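Local coordinates for protein cellulase (Clostridium cellulovorans, PDB 6UI3) that acts as a broad-specificity endoglucanase on cellulose and probably other plant polysaccharides, this chain being the glycoside hydrolase family 5 catalytic domain of a longer protein, at residues 17-22 with 141-146; 93-96 with 101-104. All blocks are in the same frame, centred on the assembly; numbering follows the deposited sequence. Where two conformers were deposited one is given.

Interaction 1. Residues 17-22 with 141-146; sequences MDLVKD and YSDKLI
The N-terminal end of the beta/alpha barrel is covered here by helix 16-21, whose Leu19 meets Asp143 and Ile146 at the start of the fourth strand. Two methyl contacts define the meeting. Leu19 CD1 lies 4.0 Å from Ile146 CD1, where the two side chains extend antiparallel and meet at their end methyls, while Leu19 CD2 comes 3.8 Å from Asp143 O. With CG anti to the backbone N (chi1 -163°), the leucine fork leans off the helix and divides its methyls between strand and turn. The turn is type I, closed by Leu145 N to Ser142 O at 3.1 Å; Ser142 OG also accepts from Lys144 N at 3.2 Å, an ST turn.

The polar link across the segments is indirect: Lys144 NZ donates to a water at 2.8 Å, which gives only a weak bond to Asp22 OD2. Each charge also has a partner outside: Asp22 OD2 bonds to Tyr101 OH and OD1 to Lys24, Lys144 NZ forms a salt bridge with Asp99, and Asp143 OD2 one with Arg12. Leu19 and Ile146 both touch Tyr101, so the helix packs over two neighbouring strands, 101-105 and 145-148, while Leu145 faces the other way, onto helix 82-96.

Interaction 2. Residues 93-96 with 101-104; sequences NYAL and YAIV
Leu96 and Ala95, in the last turn of helix 82-96, pack on Ala102 of strand 101-105. Measured to the methyl of Ala102, the side chain of Leu96 closes in steps: its CB is 5.8 Å from Ala102 CB, its CG 4.6 Å, and its CD2 4.3 Å, the nearest of the four. The other branch diverges. Because chi2 is -179°, CD1 continues the extended line from CA through CB and CG, and this takes it to the ring of Tyr141, in the loop that leads to the next strand, while CD2 is the branch turned to the sheet. Lys144 and Tyr5 also lie against this leucine.

Ala95 makes the more direct approach. Its CB points at the strand and stands 4.0 Å from Ala102 CB, methyl against methyl, and 4.1 Å from Tyr101 O. With only a methyl on each side, the backbones come close, Ala95 CA lying 6.0 Å from Ala102 CA. Phe52 of helix 49-58 touches Ala95 as well, so the alanine sits where two helices and the sheet converge.

Tyr101 CB points away from the helix, and its ring lies against Ile146 and Thr62, with OH bonded to Asp22 and Arg12; it offers the helix only backbone. The strand is held from both neighbours by backbone bonds, Tyr101 and Ile103 pairing with Val63, and Ala102 with Lys144 and Ile146. Just past the helix, Asn98 ND2 bonds to Tyr94 O in the four-residue link to the strand. A helix returning through so short a loop to pack on the outer face of the next parallel strand is the second half of a beta-alpha-beta crossover, here strand 62-65, helix 82-96 and strand 101-105, the repeating element of a TIM barrel.

Overall arrangement
Both contacts are buried and largely apolar, yet they use different sides of two neighbouring strands, interaction 2 on 101-105 and interaction 1 chiefly on 145-148. Interaction 2 packs a helix on the outside of the barrel through small methyl groups; interaction 1 closes the barrel's N-terminal end, with apolar methyls bordered by charged groups and water. They are joined directly, by the bond of Asp22 to Tyr101, the sheet pairing of Ala102 with Ile146 and the packing of Tyr141 on Leu96. Along the chain, 93-104 is nested within the loop spanned by 17-146. In barrels of this fold, catalysis takes place at the other, C-terminal end.

Interaction 1. Residues 17-22 with 141-146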
loop_
_atom_site.group_PDB
_atom_site.type_symbol
_atom_site.label_atom_id
_atom_site.label_comp_id
_atom_site.label_asym_id
_atom_site.label_seq_id
_atom_site.Cartn_x
_atom_site.Cartn_y
_atom_site.Cartn_z
ATOM N N MET A 17 -11.788 3.849 -12.061
ATOM C CA MET A 17 -11.318 2.820 -12.985
ATOM C C MET A 17 -10.203 3.350 -13.886
ATOM O O MET A 17 -9.198 2.664 -14.098
ATOM C CB MET A 17 -12.482 2.272 -13.810
ATOM C CG MET A 17 -13.514 1.487 -12.992
ATOM S SD MET A 17 -12.956 -0.133 -12.411
ATOM C CE MET A 17 -13.267 -1.121 -13.870
ATOM N N ASP A 18 -10.352 4.575 -14.414
ATOM C CA ASP A 18 -9.311 5.123 -15.283
ATOM C C ASP A 18 -8.038 5.450 -14.505
ATOM O O ASP A 18 -6.925 5.274 -15.014
ATOM C CB ASP A 18 -9.811 6.381 -15.996
ATOM C CG ASP A 18 -10.539 6.098 -17.302
ATOM O OD1 ASP A 18 -10.518 4.950 -17.802
ATOM O OD2 ASP A 18 -11.115 7.069 -17.844
ATOM N N LEU A 19 -8.173 5.952 -13.279
ATOM C CA LEU A 19 -6.993 6.258 -12.473
ATOM C C LEU A 19 -6.211 4.983 -12.193
ATOM O O LEU A 19 -4.991 4.918 -12.407
ATOM C CB LEU A 19 -7.432 6.969 -11.191
ATOM C CG LEU A 19 -6.469 7.777 -10.305
ATOM C CD1 LEU A 19 -5.322 6.917 -9.765
ATOM C CD2 LEU A 19 -5.995 9.041 -11.040
ATOM N N VAL A 20 -6.906 3.945 -11.733
ATOM C CA VAL A 20 -6.236 2.688 -11.407
ATOM C C VAL A 20 -5.566 2.099 -12.644
ATOM O O VAL A 20 -4.444 1.575 -12.564
ATOM C CB VAL A 20 -7.197 1.709 -10.709
ATOM C CG1 VAL A 20 -6.565 0.325 -10.556
ATOM C CG2 VAL A 20 -7.578 2.267 -9.315
ATOM N N LYS A 21 -6.222 2.195 -13.801
ATOM C CA LYS A 21 -5.633 1.692 -15.038
ATOM C C LYS A 21 -4.300 2.364 -15.338
ATOM O O LYS A 21 -3.419 1.743 -15.944
ATOM C CB LYS A 21 -6.625 1.911 -16.181
ATOM C CG LYS A 21 -6.126 1.483 -17.558
ATOM C CD LYS A 21 -7.266 1.436 -18.587
ATOM C CE LYS A 21 -7.907 2.807 -18.854
ATOM N NZ LYS A 21 -7.067 3.724 -19.687
ATOM N N ASP A 22 -4.132 3.626 -14.929
ATOM C CA ASP A 22 -2.922 4.389 -15.226
ATOM C C ASP A 22 -1.774 4.122 -14.250
ATOM O O ASP A 22 -0.663 4.597 -14.500
ATOM C CB ASP A 22 -3.260 5.888 -15.223
ATOM C CG ASP A 22 -2.224 6.721 -15.933
ATOM O OD1 ASP A 22 -1.872 6.380 -17.075
ATOM O OD2 ASP A 22 -1.786 7.731 -15.345
ATOM N N TYR A 141 -3.074 19.197 -4.090
ATOM C CA TYR A 141 -2.156 18.335 -4.823
ATOM C C TYR A 141 -2.868 17.606 -5.957
ATOM O O TYR A 141 -4.067 17.305 -5.889
ATOM C CB TYR A 141 -1.523 17.326 -3.854
ATOM C CG TYR A 141 -0.226 17.814 -3.268
ATOM C CD1 TYR A 141 -0.183 18.906 -2.403
ATOM C CD2 TYR A 141 0.967 17.209 -3.619
ATOM C CE1 TYR A 141 1.016 19.373 -1.912
ATOM C CE2 TYR A 141 2.161 17.650 -3.132
ATOM C CZ TYR A 141 2.198 18.738 -2.282
ATOM O OH TYR A 141 3.420 19.193 -1.829
ATOM N N SER A 142 -2.098 17.311 -7.004
ATOM C CA SER A 142 -2.606 16.650 -8.194
ATOM C C SER A 142 -3.185 15.270 -7.879
ATOM O O SER A 142 -2.982 14.686 -6.809
ATOM C CB SER A 142 -1.479 16.458 -9.201
ATOM O OG SER A 142 -0.657 15.359 -8.820
ATOM N N ASP A 143 -3.888 14.734 -8.881
ATOM C CA ASP A 143 -4.513 13.422 -8.825
ATOM C C ASP A 143 -3.521 12.274 -8.797
ATOM O O ASP A 143 -3.947 11.125 -8.659
ATOM C CB ASP A 143 -5.525 13.244 -9.971
ATOM C CG ASP A 143 -4.909 13.333 -11.355
ATOM O OD1 ASP A 143 -3.676 13.225 -11.510
ATOM O OD2 ASP A 143 -5.682 13.504 -12.326
ATOM N N LYS A 144 -2.224 12.537 -8.888
ATOM C CA LYS A 144 -1.253 11.464 -8.705
ATOM C C LYS A 144 -0.974 11.169 -7.237
ATOM O O LYS A 144 -0.349 10.148 -6.941
ATOM C CB LYS A 144 0.014 11.741 -9.498
ATOM C CG LYS A 144 -0.235 11.561 -11.001
ATOM C CD LYS A 144 1.006 11.159 -11.753
ATOM C CE LYS A 144 0.698 10.878 -13.210
ATOM N NZ LYS A 144 0.354 12.121 -13.933
ATOM N N LEU A 145 -1.467 11.989 -6.317
ATOM C CA LEU A 145 -1.451 11.679 -4.893
ATOM C C LEU A 145 -2.741 10.953 -4.521
ATOM O O LEU A 145 -3.841 11.464 -4.752
ATOM C CB LEU A 145 -1.308 12.958 -4.075
ATOM C CG LEU A 145 -1.380 12.786 -2.548
ATOM C CD1 LEU A 145 -0.255 11.919 -2.033
ATOM C CD2 LEU A 145 -1.338 14.153 -1.885
ATOM N N ILE A 146 -2.596 9.780 -3.918
ATOM C CA ILE A 146 -3.686 8.893 -3.528
ATOM C C ILE A 146 -3.600 8.691 -2.016
ATOM O O ILE A 146 -2.495 8.632 -1.468
ATOM C CB ILE A 146 -3.501 7.540 -4.248
ATOM C CG1 ILE A 146 -3.550 7.704 -5.772
ATOM C CG2 ILE A 146 -4.520 6.502 -3.736
ATOM C CD1 ILE A 146 -3.028 6.488 -6.528
HETATM O O HOH W 1 -0.162 10.634 -16.246
#

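Interaction 2. Residues 93-96 with 101-104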
loop_
_atom_site.group_PDB
_atom_site.type_symbol
_atom_site.label_atom_id
_atom_site.label_comp_id
_atom_site.label_asym_id
_atom_site.label_seq_id
_atom_site.Cartn_x
_atom_site.Cartn_y
_atom_site.Cartn_z
ATOM N N ASN A 93 6.898 14.373 -2.917
ATOM C CA ASN A 93 7.375 15.121 -4.072
ATOM C C ASN A 93 8.554 14.470 -4.777
ATOM O O ASN A 93 8.770 14.770 -5.952
ATOM C CB ASN A 93 7.621 16.565 -3.666
ATOM C CG ASN A 93 6.337 17.361 -3.644
ATOM O OD1 ASN A 93 5.613 17.392 -4.632
ATOM N ND2 ASN A 93 6.048 18.004 -2.539
ATOM N N TYR A 94 9.309 13.583 -4.126
ATOM C CA TYR A 94 10.293 12.808 -4.875
ATOM C C TYR A 94 9.600 11.982 -5.956
ATOM O O TYR A 94 10.136 11.797 -7.056
ATOM C CB TYR A 94 11.070 11.859 -3.963
ATOM C CG TYR A 94 11.942 12.474 -2.884
ATOM C CD1 TYR A 94 12.414 13.775 -2.968
ATOM C CD2 TYR A 94 12.312 11.717 -1.772
ATOM C CE1 TYR A 94 13.225 14.313 -1.957
ATOM C CE2 TYR A 94 13.109 12.240 -0.767
ATOM C CZ TYR A 94 13.556 13.533 -0.861
ATOM O OH TYR A 94 14.355 14.066 0.136
ATOM N N ALA A 95 8.409 11.457 -5.640
ATOM C CA ALA A 95 7.628 10.693 -6.606
ATOM C C ALA A 95 6.943 11.611 -7.606
ATOM O O ALA A 95 7.038 11.404 -8.816
ATOM C CB ALA A 95 6.579 9.849 -5.883
ATOM N N LEU A 96 6.261 12.643 -7.118
ATOM C CA LEU A 96 5.488 13.473 -8.027
ATOM C C LEU A 96 6.385 14.228 -9.007
ATOM O O LEU A 96 5.974 14.477 -10.145
ATOM C CB LEU A 96 4.611 14.459 -7.257
ATOM C CG LEU A 96 3.531 13.879 -6.349
ATOM C CD1 LEU A 96 2.735 14.983 -5.671
ATOM C CD2 LEU A 96 2.606 12.936 -7.116
ATOM N N TYR A 101 2.810 8.172 -9.418
ATOM C CA TYR A 101 1.806 8.164 -8.367
ATOM C C TYR A 101 2.487 8.003 -7.015
ATOM O O TYR A 101 3.523 7.336 -6.884
ATOM C CB TYR A 101 0.800 7.025 -8.584
ATOM C CG TYR A 101 -0.112 7.310 -9.749
ATOM C CD1 TYR A 101 0.224 6.921 -11.029
ATOM C CD2 TYR A 101 -1.289 8.032 -9.567
ATOM C CE1 TYR A 101 -0.585 7.220 -12.098
ATOM C CE2 TYR A 101 -2.104 8.334 -10.627
ATOM C CZ TYR A 101 -1.749 7.940 -11.881
ATOM O OH TYR A 101 -2.570 8.269 -12.922
ATOM N N ALA A 102 1.896 8.629 -6.001
ATOM C CA ALA A 102 2.343 8.537 -4.619
ATOM C C ALA A 102 1.146 8.223 -3.744
ATOM O O ALA A 102 0.124 8.914 -3.826
ATOM C CB ALA A 102 2.936 9.869 -4.164
ATOM N N ILE A 103 1.263 7.200 -2.899
ATOM C CA ILE A 103 0.193 6.809 -1.975
ATOM C C ILE A 103 0.681 7.113 -0.567
ATOM O O ILE A 103 1.752 6.643 -0.175
ATOM C CB ILE A 103 -0.156 5.314 -2.107
ATOM C CG1 ILE A 103 -0.701 4.996 -3.505
ATOM C CG2 ILE A 103 -1.159 4.889 -1.025
ATOM C CD1 ILE A 103 -0.578 3.538 -3.891
ATOM N N VAL A 104 -0.104 7.872 0.206
ATOM C CA VAL A 104 0.167 8.144 1.618
ATOM C C VAL A 104 -0.921 7.480 2.456
ATOM O O VAL A 104 -2.098 7.504 2.089
ATOM C CB VAL A 104 0.199 9.663 1.879
ATOM C CG1 VAL A 104 0.290 9.966 3.381
ATOM C CG2 VAL A 104 1.360 10.322 1.181
#